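Local coordinates for pesticidal crystal protein Cry4Aa (Bacillus thuringiensis, PDB 2C9K) that binds midgut epithelial cells of mosquito larvae and forms pores, causing their colloid-osmotic lysis, at residues A[6-11]-A[409-414]; A[351-356]-A[428-433]. All blocks are in the same frame, centred on the assembly; numbering follows the deposited sequence.

Interaction 1: A[6-11]-A[409-414]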
# COMPACT_ATOMS: atom_id res chain seq x y z
N TYR A 6 -7.44 -4.00 9.15
CA TYR A 6 -6.50 -4.01 8.03
C TYR A 6 -5.66 -2.74 8.03
O TYR A 6 -4.43 -2.80 8.12
CB TYR A 6 -7.26 -4.09 6.69
CG TYR A 6 -8.02 -5.38 6.46
CD1 TYR A 6 -9.10 -5.41 5.58
CD2 TYR A 6 -7.65 -6.57 7.10
CE1 TYR A 6 -9.79 -6.59 5.34
CE2 TYR A 6 -8.33 -7.76 6.86
CZ TYR A 6 -9.41 -7.76 5.98
OH TYR A 6 -10.11 -8.92 5.75
N THR A 7 -6.32 -1.60 7.94
CA THR A 7 -5.63 -0.32 7.92
C THR A 7 -4.99 0.08 9.25
O THR A 7 -4.02 0.84 9.26
CB THR A 7 -6.55 0.81 7.42
OG1 THR A 7 -7.82 0.72 8.08
CG2 THR A 7 -6.77 0.69 5.91
N ILE A 8 -5.51 -0.41 10.38
CA ILE A 8 -4.92 -0.06 11.68
C ILE A 8 -3.66 -0.89 11.95
O ILE A 8 -2.64 -0.36 12.39
CB ILE A 8 -5.88 -0.31 12.86
CG1 ILE A 8 -7.05 0.68 12.83
CG2 ILE A 8 -5.11 -0.16 14.18
CD1 ILE A 8 -8.13 0.37 13.84
N VAL A 9 -3.74 -2.19 11.73
CA VAL A 9 -2.59 -3.04 11.94
C VAL A 9 -1.43 -2.53 11.09
O VAL A 9 -0.27 -2.56 11.52
CB VAL A 9 -2.88 -4.50 11.54
CG1 VAL A 9 -1.61 -5.32 11.59
CG2 VAL A 9 -3.94 -5.09 12.46
N VAL A 10 -1.73 -2.06 9.89
CA VAL A 10 -0.69 -1.56 9.01
C VAL A 10 -0.17 -0.23 9.53
O VAL A 10 1.03 0.04 9.47
CB VAL A 10 -1.23 -1.38 7.57
CG1 VAL A 10 -0.17 -0.74 6.69
CG2 VAL A 10 -1.61 -2.73 7.01
N GLY A 11 -1.07 0.58 10.07
CA GLY A 11 -0.68 1.87 10.62
C GLY A 11 0.26 1.74 11.80
O GLY A 11 1.17 2.55 11.95
N LEU A 409 -11.17 5.23 2.64
CA LEU A 409 -10.79 4.01 3.35
C LEU A 409 -10.97 4.14 4.86
O LEU A 409 -11.20 5.23 5.39
CB LEU A 409 -9.36 3.62 2.99
CG LEU A 409 -9.17 2.97 1.61
CD1 LEU A 409 -9.99 1.70 1.53
CD2 LEU A 409 -9.60 3.93 0.51
N PRO A 410 -10.87 3.02 5.59
CA PRO A 410 -11.02 3.03 7.04
C PRO A 410 -10.00 3.89 7.80
O PRO A 410 -9.03 4.37 7.22
CB PRO A 410 -10.91 1.55 7.40
CG PRO A 410 -11.45 0.87 6.19
CD PRO A 410 -10.79 1.64 5.08
N ILE A 411 -10.24 4.06 9.10
CA ILE A 411 -9.34 4.83 9.96
C ILE A 411 -7.96 4.17 9.97
O ILE A 411 -7.81 3.00 9.61
CB ILE A 411 -9.87 4.89 11.40
CG1 ILE A 411 -10.20 3.48 11.90
CG2 ILE A 411 -11.08 5.81 11.47
CD1 ILE A 411 -10.67 3.44 13.35
N LEU A 412 -6.96 4.93 10.41
CA LEU A 412 -5.59 4.44 10.46
C LEU A 412 -5.14 4.16 11.89
O LEU A 412 -4.14 3.47 12.11
CB LEU A 412 -4.68 5.48 9.82
CG LEU A 412 -3.19 5.21 9.89
CD1 LEU A 412 -2.86 3.97 9.10
CD2 LEU A 412 -2.45 6.40 9.36
N LYS A 413 -5.87 4.69 12.86
CA LYS A 413 -5.54 4.50 14.26
C LYS A 413 -6.76 4.09 15.07
O LYS A 413 -7.89 4.28 14.63
CB LYS A 413 -4.97 5.80 14.83
CG LYS A 413 -3.77 6.33 14.09
CD LYS A 413 -3.11 7.48 14.84
CE LYS A 413 -3.96 8.74 14.84
NZ LYS A 413 -3.97 9.43 13.53
N ARG A 414 -6.53 3.53 16.26
CA ARG A 414 -7.62 3.13 17.13
C ARG A 414 -8.42 4.39 17.42
O ARG A 414 -7.87 5.41 17.84
CB ARG A 414 -7.10 2.54 18.43
CG ARG A 414 -6.34 1.25 18.24
CD ARG A 414 -5.89 0.71 19.59
NE ARG A 414 -7.03 0.33 20.41
CZ ARG A 414 -6.94 -0.01 21.70
NH1 ARG A 414 -5.76 -0.01 22.30
NH2 ARG A 414 -8.03 -0.36 22.36
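Thr7 makes the hydrogen bond of this contact: its OG1 donates to Ile411 O at 2.7 Å, approaching almost straight off the end of the carbonyl (C=O...donor angle 162°). Its first torsion sets OG1 between the Thr7 backbone N and carbonyl carbon, facing the 409-414 loop. Ser4 O is a second acceptor for this hydroxyl, so its one proton is probably shared or alternates between the two carbonyls. The Pro410 ring crosses the Thr7 side chain at about a right angle, with Pro410 CB 3.3 Å from Thr7 OG1.

The apolar part begins at the next residue, Ile8, and ends a turn on at Gly11. Ile8 and Ile411 run alongside each other in the same direction and meet through their CD1 methyls at 4.0 Å. The chain passes close here too, with Leu412 O 3.6 Å from Ile8 CA. Leu412 reaches back with one branch: CG is anti to the backbone N (chi1 174°), and the second torsion (65°) then turns CD1 to within 3.4 Å of Gly11 CA and 3.3 Å of Thr7 O. Gly11, having no side chain, leaves the helix backbone bare to this methyl.

Ile8 also packs on Val36 of helix 29-37. Between these two segments, one hydroxyl-to-carbonyl bond flanked by methyl contacts, with no charged pair, joins a helix of the N-terminal domain to a loop of the central β domain.

Interaction 2: A[351-356]-A[428-433]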
# COMPACT_ATOMS: atom_id res chain seq x y z
N ASN A 351 -0.48 19.82 1.71
CA ASN A 351 -0.91 19.38 3.03
C ASN A 351 -2.41 19.54 3.26
O ASN A 351 -2.87 19.69 4.39
CB ASN A 351 -0.11 20.10 4.11
CG ASN A 351 1.36 19.71 4.10
OD1 ASN A 351 1.70 18.53 4.22
ND2 ASN A 351 2.24 20.70 3.96
N ILE A 352 -3.16 19.52 2.15
CA ILE A 352 -4.62 19.61 2.17
C ILE A 352 -5.12 18.43 1.32
O ILE A 352 -4.99 18.43 0.09
CB ILE A 352 -5.14 20.95 1.58
CG1 ILE A 352 -5.08 22.05 2.65
CG2 ILE A 352 -6.57 20.79 1.09
CD1 ILE A 352 -3.71 22.58 2.94
N TYR A 353 -5.67 17.42 1.98
CA TYR A 353 -6.13 16.23 1.29
C TYR A 353 -7.59 15.85 1.46
O TYR A 353 -8.25 16.24 2.42
CB TYR A 353 -5.27 15.04 1.72
CG TYR A 353 -3.81 15.39 1.90
CD1 TYR A 353 -3.27 15.58 3.17
CD2 TYR A 353 -2.97 15.54 0.80
CE1 TYR A 353 -1.94 15.93 3.34
CE2 TYR A 353 -1.63 15.88 0.96
CZ TYR A 353 -1.12 16.08 2.23
OH TYR A 353 0.20 16.45 2.39
N ILE A 354 -8.08 15.06 0.51
CA ILE A 354 -9.45 14.57 0.54
C ILE A 354 -9.33 13.16 1.14
O ILE A 354 -8.67 12.30 0.56
CB ILE A 354 -10.05 14.53 -0.89
CG1 ILE A 354 -10.08 15.94 -1.47
CG2 ILE A 354 -11.45 13.97 -0.87
CD1 ILE A 354 -10.45 16.01 -2.94
N PHE A 355 -9.96 12.92 2.29
CA PHE A 355 -9.88 11.62 2.94
C PHE A 355 -11.20 10.87 2.97
O PHE A 355 -11.26 9.71 3.39
CB PHE A 355 -9.34 11.78 4.35
CG PHE A 355 -10.30 12.43 5.30
CD1 PHE A 355 -11.40 11.73 5.80
CD2 PHE A 355 -10.10 13.74 5.71
CE1 PHE A 355 -12.29 12.32 6.70
CE2 PHE A 355 -10.99 14.34 6.61
CZ PHE A 355 -12.08 13.63 7.11
N LEU A 356 -12.26 11.55 2.55
CA LEU A 356 -13.59 10.95 2.51
C LEU A 356 -14.48 11.84 1.66
O LEU A 356 -14.40 13.06 1.75
CB LEU A 356 -14.17 10.85 3.92
CG LEU A 356 -15.56 10.21 4.05
CD1 LEU A 356 -15.49 8.72 3.73
CD2 LEU A 356 -16.08 10.41 5.45
N ASP A 428 -7.76 14.07 11.52
CA ASP A 428 -6.62 13.62 12.30
C ASP A 428 -6.54 12.10 12.43
O ASP A 428 -5.86 11.57 13.31
CB ASP A 428 -6.69 14.24 13.70
CG ASP A 428 -7.86 13.70 14.50
OD1 ASP A 428 -9.02 13.85 14.06
OD2 ASP A 428 -7.62 13.11 15.58
N ASN A 429 -7.26 11.39 11.57
CA ASN A 429 -7.24 9.93 11.59
C ASN A 429 -7.78 9.36 10.29
O ASN A 429 -8.96 9.02 10.21
CB ASN A 429 -8.05 9.40 12.76
CG ASN A 429 -7.89 7.90 12.93
OD1 ASN A 429 -7.22 7.24 12.13
ND2 ASN A 429 -8.50 7.35 13.98
N TYR A 430 -6.92 9.25 9.29
CA TYR A 430 -7.29 8.71 7.98
C TYR A 430 -6.10 7.96 7.39
O TYR A 430 -4.96 8.40 7.54
CB TYR A 430 -7.72 9.85 7.05
CG TYR A 430 -6.63 10.85 6.77
CD1 TYR A 430 -5.89 10.79 5.60
CD2 TYR A 430 -6.29 11.82 7.72
CE1 TYR A 430 -4.83 11.67 5.37
CE2 TYR A 430 -5.24 12.70 7.51
CZ TYR A 430 -4.51 12.62 6.34
OH TYR A 430 -3.45 13.47 6.13
N SER A 431 -6.36 6.84 6.72
CA SER A 431 -5.29 6.03 6.15
C SER A 431 -5.03 6.26 4.67
O SER A 431 -3.96 5.89 4.16
CB SER A 431 -5.61 4.55 6.35
OG SER A 431 -6.80 4.22 5.64
N HIS A 432 -5.99 6.86 3.97
CA HIS A 432 -5.81 7.11 2.54
C HIS A 432 -6.32 8.48 2.15
O HIS A 432 -7.16 9.05 2.84
CB HIS A 432 -6.52 6.04 1.70
CG HIS A 432 -5.89 4.69 1.76
ND1 HIS A 432 -5.92 3.89 2.88
CD2 HIS A 432 -5.23 3.97 0.81
CE1 HIS A 432 -5.32 2.74 2.62
NE2 HIS A 432 -4.89 2.77 1.37
N ILE A 433 -5.81 9.00 1.05
CA ILE A 433 -6.21 10.30 0.51
C ILE A 433 -6.55 10.14 -0.97
O ILE A 433 -5.95 9.31 -1.66
CB ILE A 433 -5.08 11.36 0.63
CG1 ILE A 433 -3.93 10.99 -0.32
CG2 ILE A 433 -4.61 11.48 2.08
CD1 ILE A 433 -2.87 12.05 -0.43
O HOH W 1 -9.56 7.75 3.50
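Phe355 and Tyr430 both carry CG between the backbone N and the carbonyl carbon (chi1 71° and 62°), and their side chains cross at about a right angle, with Phe355 CB 3.7 Å from Tyr430 CB. The rings are nearly parallel, planes at 27°, but displaced so far, with centroids 5.8 Å from each other, that they hardly overlie each other; the CB of each lies against the CB and near ring carbons of the other.

Tyr353 closes the other end. Its CB meets Ile433 CG2 at 3.6 Å, while Ile433 CD1 approaches the CD2 corner of the ring. Tyr430 OH comes to Tyr353 CD1 at 3.6 Å, a hydroxyl against ring carbon. The Tyr353 hydroxyl itself donates to Asn351 OD1 from above that amide's plane, and the backbone carbon of Asn351 lies over one face of the ring, toward its rim.

No direct hydrogen bond joins the two segments. Ile433 CA offers its hydrogen to Ile354 O at 3.2 Å, and one water bridges Phe355 O (2.6 Å) and His432 O (2.8 Å). Just beyond, Ile354 bonds to Leu434, while Phe355 and Leu356 are both set opposite Phe379, a classic β bulge.

His432 ND1 donates in its ring plane to Ser431 OG, and NE2 pairs with Arg261, which would favour the ND1-protonated form. The chemistry implies a buried, mainly apolar junction between two sheets of the central domain, where one water links two backbone carbonyls.

How the interactions relate
The contacts sit with centres about 12 Å apart and interleave along the chain: 6-11, 351-356, 409-414, then 428-433. Interaction 2 lies within the central β domain, where strands 353-362 and 432-440 belong to different sheets; interaction 1 carries the same domain's 409-414 loop onto helix 5-16 of the N-terminal helical domain. The loop segments touch directly: Ser431 OG probably bonds to Pro410 O, Lys413 NZ to Asp428 O, and Asn429 OD1 takes both Leu412 N and Lys413 N. Hydrogen bonds thus tie the 409-414 loop to the 428-433 segment, holding the piece that meets the helical bundle, which in three-domain Cry toxins forms the pore, to the end of strand 432-440.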